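Local coordinates for protein transcriptional regulator nlh2 (Aquifex aeolicus, PDB 4G3V) that probably acts as a regulatory GAF module that controls a sigma-54-dependent transcriptional activator, here captured in an inactive state, at residues T16-G21 / L29-K34; H44-I49 / L55-S60; A48-N53 / K80-G85; V89-K94 / E140-F145; A118-G123 / M158-R163. All coordinates share one frame; numbering follows the deposited sequence. Where two conformers were deposited one is given.

Overall arrangement
Interactions 1, 2, 4 and 5 assemble a GAF-type sheet and the helices on one of its faces, whereas interaction 3 lies on the other face, where helix 76-84 packs. Interaction 2 is the backbone-bonded part, two neighbouring strands joined by five hydrogen bonds; the other four rely mainly on side chains, with no hydrogen bonds between their segments. Interactions 1 and 2 are largely buried, while 3, 4 and 5 are partly so. Interactions 4 and 5 both use helix 139-162, at centres about 24 Å apart. Interactions 2 and 3 share A48 and I49, and I49 CG1 also meets F160 CZ of interaction 5 at 3.6 Å. Interactions 1 and 5 both touch the second subunit.

Interaction 1: residues T16-G21 / L29-K34; sequences TKILTG and LKEVLK
I18 and L19, at the end of helix 4-19, meet E31 and V32 of helix 25-40, with I18 and V32 the nearest backbone pair at 7.5 Å between CA atoms. The contacts are all between carbons. The CD1 tip of I18 comes within 3.5 Å of E31 CG, and the two side chains cross at about a right angle, so the isoleucine meets the aliphatic part of the glutamate. Beside it, L19 CD2 packs on V32 CG2 at 3.8 Å, again crosswise.

The polar bonds do not join the two segments. E31 has CG anti to its own N (chi1 -171°) and then bends at chi2, which lets the carboxylate leave the apolar seam; there, in the conformer given, K34 NZ meets E31 OE1 on its syn side at 3.2 Å in a salt bridge. Replacing E31 with an alanine would probably leave I18 CD1 without its methylene partner and, less certainly, K34 without a nearby charge. Where helix 4-19 ends, T16 O is gripped twice, by T20 N and by T20 OG1 at 2.8 Å, from opposite faces of its plane; T20 OG1 also bonds G123 N of the second subunit.

L19 also touches L156 and F159 of helix 139-162. These are two consecutive helices packed side by side: helix 25-40 lies on the GAF sheet, and helix 4-19 packs on its outer side, against helices 25-40 and 139-162.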
# COMPACT_ATOMS: atom_id res chain seq x y z
N THR A 16 8.29 2.51 0.68
CA THR A 16 8.26 2.73 -0.77
C THR A 16 9.55 3.39 -1.24
O THR A 16 10.09 3.06 -2.30
CB THR A 16 7.03 3.56 -1.16
OG1 THR A 16 5.85 2.86 -0.75
CG2 THR A 16 6.94 3.82 -2.65
N LYS A 17 10.04 4.33 -0.45
CA LYS A 17 11.31 5.00 -0.73
C LYS A 17 12.47 3.99 -0.77
O LYS A 17 13.29 4.02 -1.69
CB LYS A 17 11.58 6.07 0.31
CG LYS A 17 12.85 6.85 0.09
CD LYS A 17 12.96 8.02 1.08
CE LYS A 17 14.28 8.76 0.91
NZ LYS A 17 14.47 9.83 1.95
N ILE A 18 12.54 3.11 0.22
CA ILE A 18 13.56 2.06 0.25
C ILE A 18 13.46 1.14 -0.97
O ILE A 18 14.46 0.87 -1.65
CB ILE A 18 13.44 1.22 1.52
CG1 ILE A 18 13.79 2.05 2.75
CG2 ILE A 18 14.32 -0.03 1.44
CD1 ILE A 18 13.25 1.46 4.03
N LEU A 19 12.25 0.67 -1.25
CA LEU A 19 12.05 -0.32 -2.30
C LEU A 19 12.14 0.24 -3.73
O LEU A 19 12.25 -0.53 -4.68
CB LEU A 19 10.71 -1.03 -2.09
CG LEU A 19 10.59 -1.81 -0.78
CD1 LEU A 19 9.21 -2.45 -0.69
CD2 LEU A 19 11.70 -2.85 -0.65
N THR A 20 12.09 1.55 -3.87
CA THR A 20 12.32 2.18 -5.18
C THR A 20 13.75 2.72 -5.32
O THR A 20 14.07 3.42 -6.29
CB THR A 20 11.31 3.30 -5.48
OG1 THR A 20 11.32 4.29 -4.43
CG2 THR A 20 9.90 2.70 -5.62
N GLY A 21 14.60 2.39 -4.35
CA GLY A 21 16.00 2.74 -4.38
C GLY A 21 16.83 1.69 -5.09
O GLY A 21 16.36 0.97 -5.97
N LEU A 29 15.07 -5.91 1.77
CA LEU A 29 14.14 -6.64 2.63
C LEU A 29 14.48 -6.43 4.09
O LEU A 29 13.60 -6.20 4.91
CB LEU A 29 14.17 -8.14 2.34
CG LEU A 29 13.82 -8.59 0.92
CD1 LEU A 29 13.76 -10.12 0.88
CD2 LEU A 29 12.51 -7.99 0.47
N LYS A 30 15.77 -6.49 4.42
CA LYS A 30 16.19 -6.27 5.79
C LYS A 30 15.81 -4.87 6.26
O LYS A 30 15.37 -4.71 7.38
CB LYS A 30 17.71 -6.47 5.92
CG LYS A 30 18.21 -6.35 7.33
CD LYS A 30 17.74 -7.54 8.18
CE LYS A 30 18.34 -7.49 9.58
NZ LYS A 30 18.40 -8.83 10.19
N GLU A 31 15.98 -3.86 5.40
CA GLU A 31 15.70 -2.48 5.80
C GLU A 31 14.19 -2.30 6.03
O GLU A 31 13.78 -1.57 6.93
CB GLU A 31 16.22 -1.49 4.77
CG GLU A 31 16.18 -0.04 5.21
CD GLU A 31 17.21 0.32 6.27
OE1 GLU A 31 18.05 -0.52 6.66
OE2 GLU A 31 17.17 1.49 6.71
N VAL A 32 13.36 -2.97 5.24
CA VAL A 32 11.92 -2.97 5.50
C VAL A 32 11.61 -3.48 6.92
O VAL A 32 10.84 -2.86 7.67
CB VAL A 32 11.16 -3.80 4.45
CG1 VAL A 32 9.68 -3.98 4.85
CG2 VAL A 32 11.27 -3.14 3.10
N LEU A 33 12.20 -4.61 7.30
CA LEU A 33 11.94 -5.16 8.62
C LEU A 33 12.48 -4.25 9.72
O LEU A 33 11.88 -4.14 10.79
CB LEU A 33 12.53 -6.57 8.75
CG LEU A 33 11.96 -7.59 7.74
CD1 LEU A 33 12.50 -9.00 7.98
CD2 LEU A 33 10.45 -7.60 7.78
N LYS A 34 13.60 -3.59 9.45
CA LYS A 34 14.18 -2.67 10.41
C LYS A 34 13.24 -1.48 10.66
O LYS A 34 13.07 -1.05 11.80
CB LYS A 34 15.54 -2.17 9.93
CG LYS A 34 16.26 -1.27 10.90
CD LYS A 34 17.56 -0.74 10.30
CE LYS A 34 18.50 -1.86 9.91
NZ LYS A 34 19.74 -1.34 9.27

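Interaction 2: residues H44-I49 / L55-S60; sequences HSFIAI and LRIASS
F46 to I49 pair antiparallel with L55 to S60, their short axes 4.2 Å apart at closest approach and 134° between directions, and the register slips by one residue between I47 and A48. The slip is a classic beta bulge: I47 O accepts from both A58 N, at 2.8 Å, and S59 N, at 3.3 Å, each donor lying in the carbonyl plane. I47 N returns a bond to S59 O, and beyond the bulge I49 and R56 exchange two bonds, I49 N to R56 O and R56 N to I49 O, both 2.8 Å.

Among side chains, F46 and I57 lie on one face of the sheet. I57 CD1 sits over the F46 ring, 4.0 Å from its centroid and 22° off the normal, displaced toward the CG rim in a CH-pi contact. F46 adopts the crowded position, CG between N and carbonyl carbon (chi1 67°), which sets the ring under I57 CD1, with its edge toward A48 N. On the same side A48 CB faces L55 CB at 4.1 Å, while L55 CD2 rests against I49 C.

The hairpin supplies the second and third strands of the sheet, between strands 70-72 and 125-135. F46 and L55 reach T78 of helix 76-84, whereas I47, S59 and S45 face L29, K30 or L33 of helix 25-40.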
# COMPACT_ATOMS: atom_id res chain seq x y z
N HIS A 44 9.95 -9.03 16.08
CA HIS A 44 10.30 -10.28 15.41
C HIS A 44 9.55 -10.39 14.09
O HIS A 44 8.33 -10.23 14.05
CB HIS A 44 9.94 -11.48 16.29
CG HIS A 44 10.44 -11.37 17.71
ND1 HIS A 44 11.72 -11.71 18.07
CD2 HIS A 44 9.82 -10.96 18.84
CE1 HIS A 44 11.88 -11.52 19.37
NE2 HIS A 44 10.74 -11.07 19.86
N SER A 45 10.26 -10.69 13.02
CA SER A 45 9.62 -10.74 11.71
C SER A 45 10.49 -11.46 10.71
O SER A 45 11.70 -11.59 10.91
CB SER A 45 9.36 -9.31 11.19
OG SER A 45 10.58 -8.61 11.03
N PHE A 46 9.87 -11.90 9.62
CA PHE A 46 10.62 -12.46 8.52
C PHE A 46 9.85 -12.30 7.22
O PHE A 46 8.65 -12.11 7.23
CB PHE A 46 11.02 -13.92 8.78
CG PHE A 46 9.87 -14.90 8.82
CD1 PHE A 46 9.27 -15.35 7.65
CD2 PHE A 46 9.42 -15.40 10.03
CE1 PHE A 46 8.21 -16.27 7.70
CE2 PHE A 46 8.37 -16.32 10.09
CZ PHE A 46 7.77 -16.76 8.93
N ILE A 47 10.60 -12.32 6.12
CA ILE A 47 10.03 -12.35 4.79
C ILE A 47 10.53 -13.64 4.17
O ILE A 47 11.74 -13.88 4.13
CB ILE A 47 10.47 -11.12 3.97
CG1 ILE A 47 9.87 -9.86 4.59
CG2 ILE A 47 10.05 -11.25 2.52
CD1 ILE A 47 10.46 -8.54 4.10
N ALA A 48 9.60 -14.50 3.76
CA ALA A 48 9.93 -15.77 3.13
C ALA A 48 9.56 -15.73 1.66
O ALA A 48 8.55 -15.13 1.27
CB ALA A 48 9.20 -16.89 3.81
N ILE A 49 10.40 -16.35 0.84
CA ILE A 49 10.23 -16.28 -0.60
C ILE A 49 10.09 -17.67 -1.19
O ILE A 49 10.71 -18.62 -0.72
CB ILE A 49 11.42 -15.56 -1.23
CG1 ILE A 49 11.49 -14.14 -0.68
CG2 ILE A 49 11.30 -15.56 -2.74
CD1 ILE A 49 12.74 -13.38 -1.05
N LEU A 55 8.53 -22.22 0.52
CA LEU A 55 8.95 -20.91 1.01
C LEU A 55 10.22 -21.04 1.84
O LEU A 55 10.31 -21.92 2.70
CB LEU A 55 7.89 -20.28 1.91
CG LEU A 55 6.61 -19.71 1.32
CD1 LEU A 55 5.88 -18.92 2.40
CD2 LEU A 55 6.88 -18.84 0.12
N ARG A 56 11.17 -20.16 1.59
CA ARG A 56 12.37 -20.09 2.42
C ARG A 56 12.55 -18.69 2.96
O ARG A 56 12.33 -17.71 2.25
CB ARG A 56 13.60 -20.47 1.61
CG ARG A 56 13.65 -21.94 1.22
CD ARG A 56 15.08 -22.41 1.14
NE ARG A 56 15.74 -22.31 2.44
CZ ARG A 56 17.03 -22.03 2.62
NH1 ARG A 56 17.83 -21.81 1.58
NH2 ARG A 56 17.53 -21.96 3.85
N ILE A 57 12.96 -18.57 4.22
CA ILE A 57 13.23 -17.27 4.80
C ILE A 57 14.36 -16.59 4.03
O ILE A 57 15.45 -17.16 3.86
CB ILE A 57 13.56 -17.36 6.30
CG1 ILE A 57 12.29 -17.72 7.07
CG2 ILE A 57 14.12 -16.03 6.81
CD1 ILE A 57 12.40 -17.61 8.57
N ALA A 58 14.08 -15.38 3.55
CA ALA A 58 15.04 -14.58 2.79
C ALA A 58 15.63 -13.47 3.65
O ALA A 58 16.77 -13.06 3.46
CB ALA A 58 14.35 -13.98 1.59
N SER A 59 14.83 -12.97 4.59
CA SER A 59 15.28 -11.92 5.49
C SER A 59 14.56 -12.04 6.81
O SER A 59 13.43 -12.55 6.87
CB SER A 59 15.00 -10.55 4.87
OG SER A 59 15.66 -9.54 5.58
N SER A 60 15.19 -11.58 7.88
CA SER A 60 14.61 -11.77 9.20
C SER A 60 15.03 -10.66 10.14
O SER A 60 16.00 -9.93 9.87
CB SER A 60 15.04 -13.12 9.77
OG SER A 60 16.45 -13.20 9.87

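Interaction 3: residues A48-N53 / K80-G85; sequences AIREGN and KVFQRG
R50 and F82 come together because each has its CG anti to its backbone N, chi1 -172° in the arginine and 178° in the phenylalanine, and the R50 chain then runs extended from CG to NE. The extended arginine thereby passes across the end of the ring instead of lying on it. Guanidinium and ring planes stand 89° apart: F82 CE1 points at one face of the guanidinium, 3.7 Å from R50 CZ, and R50 NE lies in the plane of the ring at its edge. This is an edge-on approach to the flat cation, so the ring's pi face is not the surface that the charge meets. R50 CD also packs on F82 CE1 at 3.7 Å, adding an aliphatic-to-ring-edge contact.

In the GAF fold this joins the end of strand 44-51, just where its hairpin turn to strand 54-61 begins, to helix 76-84 on the sheet face turned away from helices 25-40 and 139-162. The turn supplies a second contact, N53 O lying 3.6 Å from F82 CE2 near the ring plane.

Several bonds fix the guanidinium. R50 NH1 donates to V126 O of the neighbouring strand 125-135, and R50 NH2 reaches N53 OD1 at 2.8 Å, nearly along the C=O axis but tilted from the guanidinium plane. A weak bond from R50 NE to G52 O adds to the hold, while L55 touches both R50 and F82.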
# COMPACT_ATOMS: atom_id res chain seq x y z
N ALA A 48 9.60 -14.50 3.76
CA ALA A 48 9.93 -15.77 3.13
C ALA A 48 9.56 -15.73 1.66
O ALA A 48 8.55 -15.13 1.27
CB ALA A 48 9.20 -16.89 3.81
N ILE A 49 10.40 -16.35 0.84
CA ILE A 49 10.23 -16.28 -0.60
C ILE A 49 10.09 -17.67 -1.19
O ILE A 49 10.71 -18.62 -0.72
CB ILE A 49 11.42 -15.56 -1.23
CG1 ILE A 49 11.49 -14.14 -0.68
CG2 ILE A 49 11.30 -15.56 -2.74
CD1 ILE A 49 12.74 -13.38 -1.05
N ARG A 50 9.28 -17.75 -2.24
CA ARG A 50 9.01 -19.02 -2.92
C ARG A 50 10.18 -19.45 -3.78
O ARG A 50 10.63 -18.72 -4.65
CB ARG A 50 7.79 -18.86 -3.81
CG ARG A 50 7.27 -20.14 -4.42
CD ARG A 50 5.90 -19.86 -5.01
NE ARG A 50 5.16 -21.05 -5.40
CZ ARG A 50 3.84 -21.07 -5.56
NH1 ARG A 50 3.12 -19.97 -5.37
NH2 ARG A 50 3.23 -22.19 -5.92
N GLU A 51 10.66 -20.66 -3.53
CA GLU A 51 11.67 -21.28 -4.37
C GLU A 51 11.09 -22.61 -4.83
O GLU A 51 10.96 -23.53 -4.04
CB GLU A 51 12.97 -21.51 -3.59
CG GLU A 51 13.55 -20.23 -2.99
CD GLU A 51 14.76 -20.49 -2.11
OE1 GLU A 51 15.15 -21.67 -1.95
OE2 GLU A 51 15.33 -19.51 -1.58
N GLY A 52 10.73 -22.68 -6.11
CA GLY A 52 10.00 -23.82 -6.62
C GLY A 52 8.59 -23.81 -6.04
O GLY A 52 7.77 -22.96 -6.40
N ASN A 53 8.31 -24.75 -5.14
CA ASN A 53 7.02 -24.79 -4.46
C ASN A 53 7.18 -24.78 -2.94
O ASN A 53 6.35 -25.31 -2.22
CB ASN A 53 6.22 -26.02 -4.90
CG ASN A 53 4.71 -25.80 -4.83
OD1 ASN A 53 4.23 -24.69 -5.10
ND2 ASN A 53 3.97 -26.84 -4.47
N LYS A 80 -0.13 -21.80 5.41
CA LYS A 80 -1.51 -21.65 4.96
C LYS A 80 -1.68 -20.37 4.15
O LYS A 80 -2.40 -20.36 3.15
CB LYS A 80 -2.48 -21.69 6.14
CG LYS A 80 -2.71 -23.10 6.67
CD LYS A 80 -3.47 -23.06 7.99
CE LYS A 80 -3.93 -24.44 8.39
NZ LYS A 80 -2.80 -25.39 8.52
N VAL A 81 -1.02 -19.30 4.56
CA VAL A 81 -1.08 -18.05 3.80
C VAL A 81 -0.46 -18.28 2.43
O VAL A 81 -0.96 -17.80 1.42
CB VAL A 81 -0.37 -16.90 4.54
CG1 VAL A 81 -0.34 -15.65 3.67
CG2 VAL A 81 -1.08 -16.61 5.87
N PHE A 82 0.64 -19.04 2.42
CA PHE A 82 1.33 -19.43 1.19
C PHE A 82 0.37 -20.16 0.25
O PHE A 82 0.27 -19.84 -0.93
CB PHE A 82 2.51 -20.32 1.57
CG PHE A 82 3.31 -20.87 0.40
CD1 PHE A 82 3.28 -20.26 -0.84
CD2 PHE A 82 4.08 -22.00 0.57
CE1 PHE A 82 4.04 -20.80 -1.91
CE2 PHE A 82 4.83 -22.54 -0.48
CZ PHE A 82 4.81 -21.94 -1.72
N GLN A 83 -0.36 -21.12 0.79
CA GLN A 83 -1.27 -21.96 0.01
C GLN A 83 -2.46 -21.21 -0.57
O GLN A 83 -2.76 -21.34 -1.76
CB GLN A 83 -1.80 -23.09 0.88
CG GLN A 83 -2.83 -23.95 0.18
CD GLN A 83 -3.55 -24.88 1.12
OE1 GLN A 83 -3.02 -25.23 2.17
NE2 GLN A 83 -4.79 -25.26 0.76
N ARG A 84 -3.14 -20.43 0.27
CA ARG A 84 -4.40 -19.81 -0.12
C ARG A 84 -4.26 -18.39 -0.62
O ARG A 84 -5.17 -17.88 -1.27
CB ARG A 84 -5.38 -19.81 1.05
CG ARG A 84 -5.79 -21.19 1.45
CD ARG A 84 -7.08 -21.20 2.29
NE ARG A 84 -7.30 -22.56 2.76
CZ ARG A 84 -7.86 -23.51 2.03
NH1 ARG A 84 -8.33 -23.25 0.82
NH2 ARG A 84 -7.96 -24.72 2.55
N GLY A 85 -3.14 -17.75 -0.29
CA GLY A 85 -2.93 -16.39 -0.74
C GLY A 85 -3.88 -15.43 -0.04
O GLY A 85 -4.27 -14.41 -0.60

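Interaction 4: residues V89-K94 / E140-F145; sequences VIPNVK and ESLENF
L142, on helix 139-162, packs against V89 and P91 where the edge strand 88-90 of the GAF sheet gives way to a loop, a helix-on-sheet contact at the rim of the fold. L142 has CG anti to its backbone N (chi1 175°), and chi2 of 53° turns the isopropyl group so that CG, CD1 and CD2 all face V89 CG1. V89 likewise sends CG1 anti to its N, at chi1 179°, straight toward the helix, and the two side chains meet tip to tip.

The leucine's branch point is thus the part nearest the valine, with both methyls, CD1 and CD2, at 3.8 Å from V89 CG1. P91 approaches differently, its ring crossing the leucine at about a right angle, with CB and CG both set against CD2. One methyl, CD2, is therefore shared between valine and proline.

Around the pair, L142 also touches A114 and I116 of strand 113-122 and F136, placing it in an apolar patch between helix and sheet. The chain continues past P91 to N92, whose ND2 bonds E111 O. The tightest point is V89 CG1 against L142 CG at 3.5 Å, closer than usual for two carbons.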
# COMPACT_ATOMS: atom_id res chain seq x y z
N VAL A 89 -4.51 -13.57 10.77
CA VAL A 89 -4.30 -12.70 11.92
C VAL A 89 -4.65 -13.51 13.16
O VAL A 89 -5.83 -13.79 13.41
CB VAL A 89 -5.22 -11.46 11.81
CG1 VAL A 89 -5.03 -10.53 13.01
CG2 VAL A 89 -4.96 -10.74 10.50
N ILE A 90 -3.64 -13.93 13.92
CA ILE A 90 -3.84 -14.89 15.01
C ILE A 90 -3.48 -14.29 16.35
O ILE A 90 -2.31 -14.19 16.68
CB ILE A 90 -2.95 -16.14 14.86
CG1 ILE A 90 -3.10 -16.75 13.48
CG2 ILE A 90 -3.28 -17.15 15.96
CD1 ILE A 90 -4.47 -17.30 13.18
N PRO A 91 -4.49 -13.89 17.13
CA PRO A 91 -4.27 -13.35 18.47
C PRO A 91 -3.75 -14.45 19.39
O PRO A 91 -4.07 -15.62 19.18
CB PRO A 91 -5.67 -12.91 18.92
CG PRO A 91 -6.57 -13.11 17.77
CD PRO A 91 -5.93 -14.07 16.84
N ASN A 92 -2.93 -14.08 20.37
CA ASN A 92 -2.49 -15.04 21.38
C ASN A 92 -1.95 -16.31 20.72
O ASN A 92 -2.34 -17.44 21.10
CB ASN A 92 -3.65 -15.37 22.31
CG ASN A 92 -4.49 -14.14 22.64
OD1 ASN A 92 -5.70 -14.10 22.38
ND2 ASN A 92 -3.84 -13.12 23.21
N VAL A 93 -1.06 -16.12 19.75
CA VAL A 93 -0.65 -17.20 18.85
C VAL A 93 0.05 -18.31 19.62
O VAL A 93 0.03 -19.47 19.22
CB VAL A 93 0.27 -16.67 17.72
CG1 VAL A 93 1.54 -16.06 18.28
CG2 VAL A 93 0.60 -17.77 16.72
N LYS A 94 0.66 -17.93 20.74
CA LYS A 94 1.41 -18.84 21.59
C LYS A 94 0.55 -20.08 21.87
O LYS A 94 1.07 -21.20 21.93
CB LYS A 94 1.79 -18.11 22.88
CG LYS A 94 2.79 -18.82 23.79
CD LYS A 94 3.15 -17.91 24.96
CE LYS A 94 3.91 -18.65 26.05
NZ LYS A 94 5.22 -19.15 25.59
N GLU A 140 -9.25 -5.41 18.61
CA GLU A 140 -9.61 -4.32 17.71
C GLU A 140 -8.38 -3.69 17.05
O GLU A 140 -8.29 -3.65 15.83
CB GLU A 140 -10.42 -3.26 18.46
CG GLU A 140 -11.20 -2.34 17.54
CD GLU A 140 -12.40 -1.73 18.22
OE1 GLU A 140 -12.72 -2.15 19.35
OE2 GLU A 140 -13.03 -0.83 17.62
N SER A 141 -7.45 -3.20 17.86
CA SER A 141 -6.22 -2.62 17.35
C SER A 141 -5.40 -3.62 16.52
O SER A 141 -4.58 -3.24 15.70
CB SER A 141 -5.36 -2.11 18.51
OG SER A 141 -5.08 -3.15 19.43
N LEU A 142 -5.63 -4.91 16.75
CA LEU A 142 -4.97 -5.94 15.97
C LEU A 142 -5.51 -5.92 14.54
O LEU A 142 -4.75 -6.04 13.58
CB LEU A 142 -5.18 -7.31 16.62
CG LEU A 142 -4.66 -8.52 15.85
CD1 LEU A 142 -3.19 -8.35 15.48
CD2 LEU A 142 -4.85 -9.77 16.68
N GLU A 143 -6.82 -5.76 14.40
CA GLU A 143 -7.45 -5.74 13.09
C GLU A 143 -6.98 -4.54 12.26
O GLU A 143 -6.75 -4.66 11.06
CB GLU A 143 -8.98 -5.72 13.22
CG GLU A 143 -9.57 -7.04 13.71
CD GLU A 143 -11.09 -6.99 13.87
OE1 GLU A 143 -11.73 -6.13 13.22
OE2 GLU A 143 -11.64 -7.81 14.64
N ASN A 144 -6.81 -3.40 12.91
CA ASN A 144 -6.31 -2.22 12.21
C ASN A 144 -4.88 -2.42 11.73
O ASN A 144 -4.52 -2.05 10.61
CB ASN A 144 -6.39 -0.99 13.12
CG ASN A 144 -5.82 0.25 12.47
OD1 ASN A 144 -6.42 0.82 11.55
ND2 ASN A 144 -4.65 0.69 12.95
N PHE A 145 -4.06 -3.01 12.59
CA PHE A 145 -2.66 -3.23 12.28
C PHE A 145 -2.53 -4.18 11.10
O PHE A 145 -1.64 -4.03 10.24
CB PHE A 145 -1.95 -3.79 13.50
CG PHE A 145 -0.47 -3.61 13.48
CD1 PHE A 145 0.09 -2.43 13.91
CD2 PHE A 145 0.35 -4.62 13.05
CE1 PHE A 145 1.46 -2.26 13.90
CE2 PHE A 145 1.72 -4.46 13.03
CZ PHE A 145 2.27 -3.28 13.45

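Interaction 5: residues A118-G123 / M158-R163; sequences APIKVG and MFFKLR
I120 and F160 face each other with their side chains crossing at about a right angle, and the branch methyl of the isoleucine does the touching. I120 CG2 stands over the centre of the F160 ring, 3.8 Å from its centroid and 14° off the normal, a CH-pi contact made face on. I120 CD1 reaches toward F160 CZ at 4.0 Å, so the isoleucine spans the ring from its middle to its far end. In the phenylalanine, CG lies anti to the carbonyl carbon (chi1 -77°), which sends the ring outward, leaning toward the helix's N-terminal side, one face under I120 CG2.

V122 takes the next place on the same side of the strand. Its two methyls part company: CG2 meets F160 CB at 3.7 Å, where the ring departs from the helix, and CG1 meets K161 CD at 4.0 Å, each crossing its partner at about a right angle. K161 is bent at chi2, which brings its CD across V122 CG1.

The strand 118-122 and helix 158-162 axes run 7.6 Å apart at closest approach, at 44°, as the C-terminal helix crosses the GAF sheet. F160 also touches K127 and I49, and I120 touches I47 and L156; at the strand's end, G123 N bonds T20 OG1 of the second subunit. A serine in place of F160 would probably strip I120 of the ring beneath its CG2 and open a gap between helix and sheet. With apolar carbons and one ring face carrying the contact, its fit depends on shape and dispersion, not on directional bonds.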
# COMPACT_ATOMS: atom_id res chain seq x y z
N ALA A 118 0.97 -12.13 5.88
CA ALA A 118 0.31 -11.62 4.68
C ALA A 118 1.06 -12.07 3.44
O ALA A 118 2.31 -12.11 3.42
CB ALA A 118 0.23 -10.11 4.71
N PRO A 119 0.31 -12.38 2.38
CA PRO A 119 0.94 -12.87 1.15
C PRO A 119 1.62 -11.73 0.39
O PRO A 119 1.22 -10.56 0.47
CB PRO A 119 -0.24 -13.42 0.35
CG PRO A 119 -1.40 -12.64 0.81
CD PRO A 119 -1.15 -12.26 2.25
N ILE A 120 2.66 -12.12 -0.33
CA ILE A 120 3.38 -11.24 -1.24
C ILE A 120 3.10 -11.80 -2.63
O ILE A 120 3.57 -12.89 -2.97
CB ILE A 120 4.89 -11.28 -0.96
CG1 ILE A 120 5.18 -10.73 0.44
CG2 ILE A 120 5.67 -10.48 -1.99
CD1 ILE A 120 6.60 -11.00 0.93
N LYS A 121 2.34 -11.05 -3.43
CA LYS A 121 1.83 -11.53 -4.71
C LYS A 121 2.34 -10.74 -5.90
O LYS A 121 2.39 -9.51 -5.86
CB LYS A 121 0.31 -11.45 -4.73
CG LYS A 121 -0.36 -12.41 -3.75
CD LYS A 121 -1.85 -12.50 -4.04
CE LYS A 121 -2.56 -13.30 -3.00
NZ LYS A 121 -4.02 -13.43 -3.30
N VAL A 122 2.69 -11.48 -6.94
CA VAL A 122 3.06 -10.90 -8.22
C VAL A 122 2.12 -11.45 -9.29
O VAL A 122 2.05 -12.68 -9.54
CB VAL A 122 4.50 -11.26 -8.60
CG1 VAL A 122 4.85 -10.68 -9.96
CG2 VAL A 122 5.47 -10.77 -7.52
N GLY A 123 1.38 -10.55 -9.93
CA GLY A 123 0.36 -10.95 -10.89
C GLY A 123 -0.72 -11.80 -10.23
O GLY A 123 -1.33 -12.66 -10.87
N MET A 158 5.26 -5.67 -5.45
CA MET A 158 5.75 -4.76 -6.48
C MET A 158 7.27 -4.89 -6.57
O MET A 158 7.84 -4.94 -7.65
CB MET A 158 5.39 -3.31 -6.16
CG MET A 158 3.90 -2.98 -6.15
SD MET A 158 3.12 -3.03 -7.77
CE MET A 158 4.09 -1.85 -8.69
N PHE A 159 7.92 -4.94 -5.41
CA PHE A 159 9.37 -5.03 -5.34
C PHE A 159 9.88 -6.33 -5.98
O PHE A 159 10.88 -6.33 -6.70
CB PHE A 159 9.85 -4.96 -3.90
CG PHE A 159 11.36 -4.89 -3.76
CD1 PHE A 159 12.06 -3.80 -4.22
CD2 PHE A 159 12.06 -5.93 -3.16
CE1 PHE A 159 13.44 -3.73 -4.08
CE2 PHE A 159 13.43 -5.87 -3.02
CZ PHE A 159 14.12 -4.77 -3.48
N PHE A 160 9.19 -7.44 -5.70
CA PHE A 160 9.57 -8.72 -6.31
C PHE A 160 9.50 -8.65 -7.85
O PHE A 160 10.36 -9.20 -8.56
CB PHE A 160 8.66 -9.86 -5.82
CG PHE A 160 8.98 -10.36 -4.43
CD1 PHE A 160 9.59 -9.56 -3.48
CD2 PHE A 160 8.63 -11.66 -4.06
CE1 PHE A 160 9.86 -10.04 -2.19
CE2 PHE A 160 8.88 -12.14 -2.79
CZ PHE A 160 9.49 -11.34 -1.85
N LYS A 161 8.48 -7.97 -8.36
CA LYS A 161 8.34 -7.75 -9.80
C LYS A 161 9.48 -6.86 -10.32
O LYS A 161 10.08 -7.14 -11.36
CB LYS A 161 6.98 -7.11 -10.10
CG LYS A 161 6.70 -6.81 -11.58
CD LYS A 161 6.55 -8.07 -12.40
CE LYS A 161 6.33 -7.74 -13.88
NZ LYS A 161 5.99 -8.92 -14.68
N LEU A 162 9.77 -5.80 -9.57
CA LEU A 162 10.83 -4.87 -9.93
C LEU A 162 12.16 -5.60 -10.11
O LEU A 162 12.92 -5.32 -11.05
CB LEU A 162 10.96 -3.81 -8.85
CG LEU A 162 11.95 -2.68 -9.09
CD1 LEU A 162 11.67 -1.99 -10.41
CD2 LEU A 162 11.87 -1.68 -7.95
N ARG A 163 12.45 -6.52 -9.21
CA ARG A 163 13.74 -7.19 -9.17
C ARG A 163 13.72 -8.56 -9.85
O ARG A 163 14.67 -9.33 -9.72
CB ARG A 163 14.20 -7.30 -7.73
CG ARG A 163 14.33 -5.94 -7.05
CD ARG A 163 15.36 -5.05 -7.77
NE ARG A 163 15.61 -3.82 -7.05
CZ ARG A 163 16.54 -3.66 -6.12
NH1 ARG A 163 17.34 -4.66 -5.77
NH2 ARG A 163 16.66 -2.48 -5.53